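Local structure of DNA repair protein RecN (Deinococcus radiodurans, 4ABY) at residues S318-E323 against Q348-T353; L301-L306 against D322-G327; A335-L340 against A356-R361. The protein hydrolyses ATP as an SMC-like protein and may take part in the recombinational repair of double-strand DNA breaks, its head domain being the part crystallised. All coordinates share one frame; numbering follows the deposited sequence.

Contact 1: S318-E323 against Q348-T353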
loop_
_atom_site.group_PDB
_atom_site.type_symbol
_atom_site.label_atom_id
_atom_site.label_comp_id
_atom_site.label_asym_id
_atom_site.label_seq_id
_atom_site.Cartn_x
_atom_site.Cartn_y
_atom_site.Cartn_z
ATOM N N SER A 318 -0.805 6.229 -6.851
ATOM C CA SER A 318 -0.324 4.911 -7.263
ATOM C C SER A 318 -0.198 3.991 -6.064
ATOM O O SER A 318 0.252 4.409 -5.000
ATOM C CB SER A 318 1.032 5.026 -7.956
ATOM O OG SER A 318 0.956 5.880 -9.085
ATOM N N VAL A 319 -0.610 2.738 -6.244
ATOM C CA VAL A 319 -0.535 1.727 -5.191
ATOM C C VAL A 319 0.034 0.414 -5.731
ATOM O O VAL A 319 -0.212 0.050 -6.879
ATOM C CB VAL A 319 -1.915 1.460 -4.564
ATOM C CG1 VAL A 319 -1.790 0.486 -3.402
ATOM C CG2 VAL A 319 -2.554 2.764 -4.110
ATOM N N VAL A 320 0.832 -0.261 -4.912
ATOM C CA VAL A 320 1.450 -1.515 -5.319
ATOM C C VAL A 320 1.136 -2.651 -4.354
ATOM O O VAL A 320 1.295 -2.513 -3.142
ATOM C CB VAL A 320 2.979 -1.374 -5.447
ATOM C CG1 VAL A 320 3.618 -2.733 -5.681
ATOM C CG2 VAL A 320 3.330 -0.410 -6.570
ATOM N N PHE A 321 0.701 -3.779 -4.904
ATOM C CA PHE A 321 0.407 -4.956 -4.102
ATOM C C PHE A 321 1.332 -6.076 -4.551
ATOM O O PHE A 321 1.430 -6.364 -5.743
ATOM C CB PHE A 321 -1.054 -5.374 -4.272
ATOM C CG PHE A 321 -2.038 -4.312 -3.876
ATOM C CD1 PHE A 321 -2.483 -4.214 -2.568
ATOM C CD2 PHE A 321 -2.519 -3.411 -4.811
ATOM C CE1 PHE A 321 -3.389 -3.238 -2.199
ATOM C CE2 PHE A 321 -3.427 -2.433 -4.448
ATOM C CZ PHE A 321 -3.861 -2.346 -3.141
ATOM N N ASP A 322 1.951 -6.746 -3.612
ATOM C CA ASP A 322 2.794 -7.859 -3.932
ATOM C C ASP A 322 2.202 -9.126 -3.409
ATOM O O ASP A 322 1.887 -9.224 -2.262
ATOM C CB ASP A 322 4.103 -7.709 -3.213
ATOM C CG ASP A 322 5.116 -8.698 -3.648
ATOM O OD1 ASP A 322 5.040 -9.173 -4.778
ATOM O OD2 ASP A 322 6.003 -8.989 -2.863
ATOM N N GLU A 323 2.070 -10.139 -4.221
ATOM C CA GLU A 323 1.633 -11.336 -3.627
ATOM C C GLU A 323 0.225 -11.398 -3.229
ATOM O O GLU A 323 -0.074 -12.156 -2.380
ATOM C CB GLU A 323 2.445 -11.522 -2.362
ATOM C CG GLU A 323 3.630 -12.456 -2.505
ATOM C CD GLU A 323 4.282 -12.754 -1.211
ATOM O OE1 GLU A 323 5.067 -11.949 -0.745
ATOM O OE2 GLU A 323 4.027 -13.805 -0.643
ATOM N N GLN A 348 -3.881 4.250 -9.955
ATOM C CA GLN A 348 -3.013 3.384 -10.736
ATOM C C GLN A 348 -2.577 2.287 -9.784
ATOM O O GLN A 348 -1.882 2.558 -8.804
ATOM C CB GLN A 348 -1.790 4.160 -11.232
ATOM C CG GLN A 348 -0.830 3.359 -12.095
ATOM C CD GLN A 348 0.426 4.139 -12.439
ATOM O OE1 GLN A 348 0.941 4.901 -11.623
ATOM N NE2 GLN A 348 0.924 3.952 -13.652
ATOM N N VAL A 349 -3.008 1.058 -10.050
ATOM C CA VAL A 349 -2.627 -0.074 -9.215
ATOM C C VAL A 349 -1.671 -0.973 -9.989
ATOM O O VAL A 349 -1.928 -1.348 -11.130
ATOM C CB VAL A 349 -3.852 -0.862 -8.699
ATOM C CG1 VAL A 349 -5.112 -0.026 -8.830
ATOM C CG2 VAL A 349 -4.005 -2.168 -9.436
ATOM N N LEU A 350 -0.546 -1.283 -9.361
ATOM C CA LEU A 350 0.496 -2.066 -9.998
ATOM C C LEU A 350 0.653 -3.404 -9.292
ATOM O O LEU A 350 1.071 -3.462 -8.137
ATOM C CB LEU A 350 1.812 -1.294 -9.957
ATOM C CG LEU A 350 1.788 0.097 -10.597
ATOM C CD1 LEU A 350 2.882 0.983 -10.030
ATOM C CD2 LEU A 350 1.911 -0.004 -12.105
ATOM N N VAL A 351 0.307 -4.484 -9.982
ATOM C CA VAL A 351 0.457 -5.813 -9.413
ATOM C C VAL A 351 1.210 -6.743 -10.356
ATOM O O VAL A 351 1.112 -6.630 -11.576
ATOM C CB VAL A 351 -0.905 -6.450 -9.063
ATOM C CG1 VAL A 351 -1.866 -5.397 -8.542
ATOM C CG2 VAL A 351 -1.489 -7.145 -10.272
ATOM N N VAL A 352 1.982 -7.652 -9.773
ATOM C CA VAL A 352 2.614 -8.726 -10.520
ATOM C C VAL A 352 1.824 -9.994 -10.216
ATOM O O VAL A 352 1.584 -10.313 -9.049
ATOM C CB VAL A 352 4.079 -8.916 -10.093
ATOM C CG1 VAL A 352 4.724 -10.036 -10.879
ATOM C CG2 VAL A 352 4.851 -7.629 -10.283
ATOM N N THR A 353 1.410 -10.713 -11.253
ATOM C CA THR A 353 0.506 -11.838 -11.055
ATOM C C THR A 353 0.824 -13.027 -11.955
ATOM O O THR A 353 1.413 -12.867 -13.027
ATOM C CB THR A 353 -0.958 -11.407 -11.282
ATOM O OG1 THR A 353 -1.837 -12.502 -11.003
ATOM C CG2 THR A 353 -1.162 -10.950 -12.712
#
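The ring of Phe321 and the carboxamide of Gln348 are the two flat groups here. The ring brings its CD2 to 4.3 Å from Val351 CG1 and also meets the ring of His152, while Leu340 and Leu343 of helix 330-343 touch it too. The carboxamide takes a hydrogen bond in its own plane: Ser318 OG gives to Gln348 OE1 at 2.7 Å, with a C=O...donor angle of 148°. In Gln348, chi1 (-178°) sets CG anti to the backbone N, and the extended chain beyond it carries OE1 to Ser318 OG. Leu40 N is a second donor to that oxygen, tying it to the N-terminal part of the chain.

Between these side chains the backbones pair in parallel register, the strand axes 21° apart. Val319 uses both its backbone N and O, the N giving to Gln348 O at 2.9 Å and the O receiving Leu350 N at 2.8 Å; the next link, Phe321 N to Leu350 O, is longer at 3.3 Å. On the face carrying Ser318 and Gln348, Val320 CG2 packs 3.8 Å from Leu350 CD1.

Val319 to Phe321, hydrophobic, followed by Asp322 and Glu323, fit the Walker B pattern of ABC-type ATPases, and Asp322 touches Lys73 of the predicted ATP site. Strand 318-321 lies between 149-152 and 348-352, and 62-67 lies on the far side of 348-352; helix 69-83 packs on the Val320 face and helix 330-343, the connection between the paired strands, on the Phe321 face.

Contact 2: L301-L306 against D322-G327; sequences LSRVML and DEVDAG
The backbones come closest where helix residue Ser302 faces Val324, their CA atoms 5.3 Å apart, just as the loop folds into a type I turn from Glu323 to Ala326. Ser302 points its CB at the loop, and its OG donates to Asp322 O at 2.9 Å, approaching from 30° outside the carbonyl plane. Gly298 O, one helical turn earlier, is a weak, competing acceptor for the same hydroxyl. Ser302 CB meanwhile packs 4.2 Å from Val324 CB.

Arg303 works from the next position. Its CG lies anti to the carbonyl carbon and beside the backbone N, and CG and CD pack against Val324 O, CD at 3.3 Å and CG at 3.4 Å, with CG also 4.0 Å from Val324 CG2. A bend at chi3 (-58°) sets NE; from there NH1 reaches Val324 O, a weak, nearly straight bond of 3.4 Å with the oxygen at the edge of the guanidinium and in its plane. NE in turn has a weak bond to Leu252 O.

In sequence, the segment 301-306 lies in the helix that begins within a Ser-Gly-Gly resembling the ABC signature, while Asp322-Glu323, the acidic pair of the Walker B-like sequence, lead into the loop that probably corresponds to the D-loop of ABC ATPases. The acidic side chains turn elsewhere. Asp322 OD2 takes a bond from Gln154 NE2; Glu323 OE1 is held by Trp153 NE1. Asp325 points away from the helix, where its OD2 bonds Thr353 OG1 and His354 N.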
loop_
_atom_site.group_PDB
_atom_site.type_symbol
_atom_site.label_atom_id
_atom_site.label_comp_id
_atom_site.label_asym_id
_atom_site.label_seq_id
_atom_site.Cartn_x
_atom_site.Cartn_y
_atom_site.Cartn_z
ATOM N N LEU A 301 -1.762 -10.084 4.067
ATOM C CA LEU A 301 -1.686 -8.672 4.402
ATOM C C LEU A 301 -2.097 -7.843 3.183
ATOM O O LEU A 301 -2.956 -6.964 3.281
ATOM C CB LEU A 301 -0.273 -8.307 4.864
ATOM C CG LEU A 301 -0.054 -6.927 5.490
ATOM C CD1 LEU A 301 -1.054 -6.676 6.592
ATOM C CD2 LEU A 301 1.361 -6.792 6.018
ATOM N N SER A 302 -1.495 -8.144 2.034
ATOM C CA SER A 302 -1.809 -7.440 0.791
ATOM C C SER A 302 -3.301 -7.440 0.493
ATOM O O SER A 302 -3.858 -6.425 0.083
ATOM C CB SER A 302 -1.057 -8.052 -0.392
ATOM O OG SER A 302 0.337 -7.811 -0.302
ATOM N N ARG A 303 -3.948 -8.581 0.692
ATOM C CA ARG A 303 -5.361 -8.691 0.359
ATOM C C ARG A 303 -6.227 -7.922 1.341
ATOM O O ARG A 303 -7.305 -7.448 0.990
ATOM C CB ARG A 303 -5.796 -10.152 0.253
ATOM C CG ARG A 303 -5.200 -10.845 -0.953
ATOM C CD ARG A 303 -5.870 -12.162 -1.232
ATOM N NE ARG A 303 -5.791 -13.067 -0.093
ATOM C CZ ARG A 303 -4.776 -13.893 0.144
ATOM N NH1 ARG A 303 -3.732 -13.929 -0.677
ATOM N NH2 ARG A 303 -4.810 -14.685 1.206
ATOM N N VAL A 304 -5.747 -7.788 2.572
ATOM C CA VAL A 304 -6.464 -7.004 3.565
ATOM C C VAL A 304 -6.263 -5.527 3.261
ATOM O O VAL A 304 -7.176 -4.719 3.432
ATOM C CB VAL A 304 -6.012 -7.341 4.994
ATOM C CG1 VAL A 304 -6.692 -6.424 5.994
ATOM C CG2 VAL A 304 -6.324 -8.788 5.308
HETATM N N MSE A 305 -5.069 -5.186 2.787
HETATM C CA MSE A 305 -4.766 -3.817 2.371
HETATM C C MSE A 305 -5.613 -3.421 1.174
HETATM O O MSE A 305 -6.115 -2.302 1.100
HETATM C CB MSE A 305 -3.282 -3.662 2.034
HETATM C CG MSE A 305 -2.347 -3.801 3.223
HETATM SE SE MSE A 305 -2.674 -2.486 4.630
HETATM C CE MSE A 305 -3.959 -3.463 5.723
ATOM N N LEU A 306 -5.765 -4.347 0.233
ATOM C CA LEU A 306 -6.613 -4.120 -0.928
ATOM C C LEU A 306 -8.047 -3.807 -0.507
ATOM O O LEU A 306 -8.628 -2.819 -0.950
ATOM C CB LEU A 306 -6.588 -5.336 -1.855
ATOM C CG LEU A 306 -7.553 -5.317 -3.043
ATOM C CD1 LEU A 306 -7.271 -4.132 -3.945
ATOM C CD2 LEU A 306 -7.456 -6.615 -3.819
ATOM N N ASP A 322 1.951 -6.746 -3.612
ATOM C CA ASP A 322 2.794 -7.859 -3.932
ATOM C C ASP A 322 2.202 -9.126 -3.409
ATOM O O ASP A 322 1.887 -9.224 -2.262
ATOM C CB ASP A 322 4.103 -7.709 -3.213
ATOM C CG ASP A 322 5.116 -8.698 -3.648
ATOM O OD1 ASP A 322 5.040 -9.173 -4.778
ATOM O OD2 ASP A 322 6.003 -8.989 -2.863
ATOM N N GLU A 323 2.070 -10.139 -4.221
ATOM C CA GLU A 323 1.633 -11.336 -3.627
ATOM C C GLU A 323 0.225 -11.398 -3.229
ATOM O O GLU A 323 -0.074 -12.156 -2.380
ATOM C CB GLU A 323 2.445 -11.522 -2.362
ATOM C CG GLU A 323 3.630 -12.456 -2.505
ATOM C CD GLU A 323 4.282 -12.754 -1.211
ATOM O OE1 GLU A 323 5.067 -11.949 -0.745
ATOM O OE2 GLU A 323 4.027 -13.805 -0.643
ATOM N N VAL A 324 -0.669 -10.639 -3.811
ATOM C CA VAL A 324 -2.055 -10.741 -3.358
ATOM C C VAL A 324 -2.640 -11.863 -4.067
ATOM O O VAL A 324 -3.673 -12.309 -3.677
ATOM C CB VAL A 324 -2.158 -9.491 -4.218
ATOM C CG1 VAL A 324 -2.120 -9.844 -5.639
ATOM C CG2 VAL A 324 -3.430 -8.774 -3.949
ATOM N N ASP A 325 -1.947 -12.435 -5.033
ATOM C CA ASP A 325 -2.484 -13.704 -5.478
ATOM C C ASP A 325 -1.848 -14.878 -4.841
ATOM O O ASP A 325 -2.045 -15.979 -5.256
ATOM C CB ASP A 325 -2.257 -13.859 -6.965
ATOM C CG ASP A 325 -0.875 -13.638 -7.348
ATOM O OD1 ASP A 325 -0.107 -13.318 -6.497
ATOM O OD2 ASP A 325 -0.550 -13.792 -8.500
ATOM N N ALA A 326 -1.052 -14.642 -3.834
ATOM C CA ALA A 326 -0.247 -15.722 -3.285
ATOM C C ALA A 326 -1.023 -17.020 -3.048
ATOM O O ALA A 326 -1.050 -17.896 -3.911
ATOM C CB ALA A 326 0.460 -15.273 -2.018
ATOM N N GLY A 327 -1.649 -17.152 -1.886
ATOM C CA GLY A 327 -2.173 -18.444 -1.483
ATOM C C GLY A 327 -3.619 -18.737 -1.829
ATOM O O GLY A 327 -4.264 -19.552 -1.168
#

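Contact 3: A335-L340 against A356-R361; sequences AVAEQL and AQIAAR
Glu338 OE1 is gripped by both terminal nitrogens of Arg361: NH2 approaches to 2.6 Å in a salt bridge, and NH1 adds a weak, bent bond at 3.0 Å. The oxygen sits in the guanidinium plane, at its edge, but the arginine comes to it from above the carboxylate, and the two flat groups are turned 38° against each other. A bend at chi2 (58°) in Glu338 and bends at chi2 and chi3 in Arg361 fold both chains so that they cross obliquely. Ala337 O lies over one face of the guanidinium.

Inside this partly exposed bridge, Ala337 faces the other helix directly. Its CB rests 3.6 Å from Gln357 O and 3.8 Å from Arg361 CG. The CA atoms of Ala337 and Ile358 are 4.6 Å apart, with Ala337 CB 3.8 Å from Ile358 CA. Ile358 lies on the buried side: its CG2 meets Leu340 CD1 at 3.9 Å, while Ile358 CD1 is 4.4 Å from Val336 CG1.

This is plain packing between helix 330-343 and the short helix 356-359 that follows strand 348-352. Helix 298-312 also packs on 330-343 through Leu306, which touches Val336, Gln339 and Leu340, while helices 387-398 and 403-413 pack on Ala356 from the C-terminal part of the chain.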
loop_
_atom_site.group_PDB
_atom_site.type_symbol
_atom_site.label_atom_id
_atom_site.label_comp_id
_atom_site.label_asym_id
_atom_site.label_seq_id
_atom_site.Cartn_x
_atom_site.Cartn_y
_atom_site.Cartn_z
ATOM N N ALA A 335 -12.468 -12.533 -7.122
ATOM C CA ALA A 335 -12.881 -11.469 -6.214
ATOM C C ALA A 335 -11.775 -10.432 -6.059
ATOM O O ALA A 335 -12.045 -9.234 -5.991
ATOM C CB ALA A 335 -13.258 -12.040 -4.870
ATOM N N VAL A 336 -10.529 -10.899 -6.004
ATOM C CA VAL A 336 -9.383 -10.002 -5.907
ATOM C C VAL A 336 -9.255 -9.156 -7.168
ATOM O O VAL A 336 -9.108 -7.939 -7.090
ATOM C CB VAL A 336 -8.065 -10.766 -5.635
ATOM C CG1 VAL A 336 -6.871 -9.861 -5.857
ATOM C CG2 VAL A 336 -8.053 -11.309 -4.223
ATOM N N ALA A 337 -9.325 -9.797 -8.330
ATOM C CA ALA A 337 -9.255 -9.068 -9.592
ATOM C C ALA A 337 -10.337 -7.995 -9.650
ATOM O O ALA A 337 -10.112 -6.901 -10.164
ATOM C CB ALA A 337 -9.381 -10.014 -10.763
ATOM N N GLU A 338 -11.510 -8.307 -9.113
ATOM C CA GLU A 338 -12.614 -7.359 -9.121
ATOM C C GLU A 338 -12.321 -6.148 -8.232
ATOM O O GLU A 338 -12.596 -5.011 -8.611
ATOM C CB GLU A 338 -13.915 -8.046 -8.703
ATOM C CG GLU A 338 -15.104 -7.103 -8.570
ATOM C CD GLU A 338 -15.408 -6.343 -9.853
ATOM O OE1 GLU A 338 -15.248 -6.923 -10.949
ATOM O OE2 GLU A 338 -15.814 -5.163 -9.763
ATOM N N GLN A 339 -11.754 -6.388 -7.055
ATOM C CA GLN A 339 -11.412 -5.296 -6.151
ATOM C C GLN A 339 -10.312 -4.427 -6.738
ATOM O O GLN A 339 -10.379 -3.200 -6.675
ATOM C CB GLN A 339 -10.999 -5.829 -4.781
ATOM C CG GLN A 339 -12.153 -6.401 -3.986
ATOM C CD GLN A 339 -13.293 -5.414 -3.847
ATOM O OE1 GLN A 339 -13.123 -4.331 -3.291
ATOM N NE2 GLN A 339 -14.464 -5.780 -4.357
ATOM N N LEU A 340 -9.300 -5.069 -7.311
ATOM C CA LEU A 340 -8.230 -4.346 -7.982
ATOM C C LEU A 340 -8.803 -3.439 -9.059
ATOM O O LEU A 340 -8.424 -2.270 -9.173
ATOM C CB LEU A 340 -7.226 -5.320 -8.594
ATOM C CG LEU A 340 -6.253 -5.942 -7.597
ATOM C CD1 LEU A 340 -5.497 -7.098 -8.226
ATOM C CD2 LEU A 340 -5.304 -4.873 -7.085
ATOM N N ALA A 356 -4.373 -15.842 -14.510
ATOM C CA ALA A 356 -5.026 -15.236 -15.664
ATOM C C ALA A 356 -6.239 -14.408 -15.259
ATOM O O ALA A 356 -6.574 -13.430 -15.922
ATOM C CB ALA A 356 -5.421 -16.297 -16.669
ATOM N N GLN A 357 -6.896 -14.802 -14.172
ATOM C CA GLN A 357 -8.065 -14.076 -13.691
ATOM C C GLN A 357 -7.716 -12.621 -13.407
ATOM O O GLN A 357 -8.456 -11.707 -13.778
ATOM C CB GLN A 357 -8.633 -14.725 -12.429
ATOM C CG GLN A 357 -9.269 -16.078 -12.659
ATOM C CD GLN A 357 -8.253 -17.193 -12.762
ATOM O OE1 GLN A 357 -7.242 -17.196 -12.059
ATOM N NE2 GLN A 357 -8.521 -18.155 -13.636
ATOM N N ILE A 358 -6.582 -12.413 -12.752
ATOM C CA ILE A 358 -6.156 -11.075 -12.389
ATOM C C ILE A 358 -5.653 -10.289 -13.596
ATOM O O ILE A 358 -6.025 -9.134 -13.787
ATOM C CB ILE A 358 -5.080 -11.121 -11.298
ATOM C CG1 ILE A 358 -5.627 -11.859 -10.073
ATOM C CG2 ILE A 358 -4.622 -9.717 -10.936
ATOM C CD1 ILE A 358 -4.643 -11.978 -8.939
ATOM N N ALA A 359 -4.815 -10.921 -14.412
ATOM C CA ALA A 359 -4.242 -10.264 -15.585
ATOM C C ALA A 359 -5.325 -9.743 -16.522
ATOM O O ALA A 359 -5.235 -8.627 -17.030
ATOM C CB ALA A 359 -3.320 -11.213 -16.323
ATOM N N ALA A 360 -6.352 -10.558 -16.734
ATOM C CA ALA A 360 -7.402 -10.248 -17.700
ATOM C C ALA A 360 -8.196 -8.984 -17.368
ATOM O O ALA A 360 -8.922 -8.465 -18.216
ATOM C CB ALA A 360 -8.336 -11.433 -17.850
ATOM N N ARG A 361 -8.065 -8.490 -16.140
ATOM C CA ARG A 361 -8.820 -7.317 -15.715
ATOM C C ARG A 361 -7.991 -6.043 -15.792
ATOM O O ARG A 361 -8.465 -4.962 -15.441
ATOM C CB ARG A 361 -9.354 -7.508 -14.296
ATOM C CG ARG A 361 -10.289 -8.688 -14.152
ATOM C CD ARG A 361 -11.569 -8.464 -14.934
ATOM N NE ARG A 361 -12.297 -7.304 -14.435
ATOM C CZ ARG A 361 -13.106 -7.330 -13.378
ATOM N NH1 ARG A 361 -13.291 -8.462 -12.705
ATOM N NH2 ARG A 361 -13.728 -6.222 -12.990
#

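Going from the N terminus, helix 298-312 leads into strand 318-321, and contact 2 closes that excursion by bringing the loop just beyond the strand back onto the helix. Contact 1 starts on the same strand, shares Asp322 and Glu323 with contact 2, and closes the beta-alpha-beta unit when strand 348-352 returns. Contact 3 crosses contact 1: its first segment lies on the connecting helix and its second just past the returning strand. Leu340 joins the two by packing on Val349 and Val351, and Leu306 carries the packing into contact 2. Ile358 of contact 3 lies against both Asp325 of contact 2 and Thr353 of contact 1.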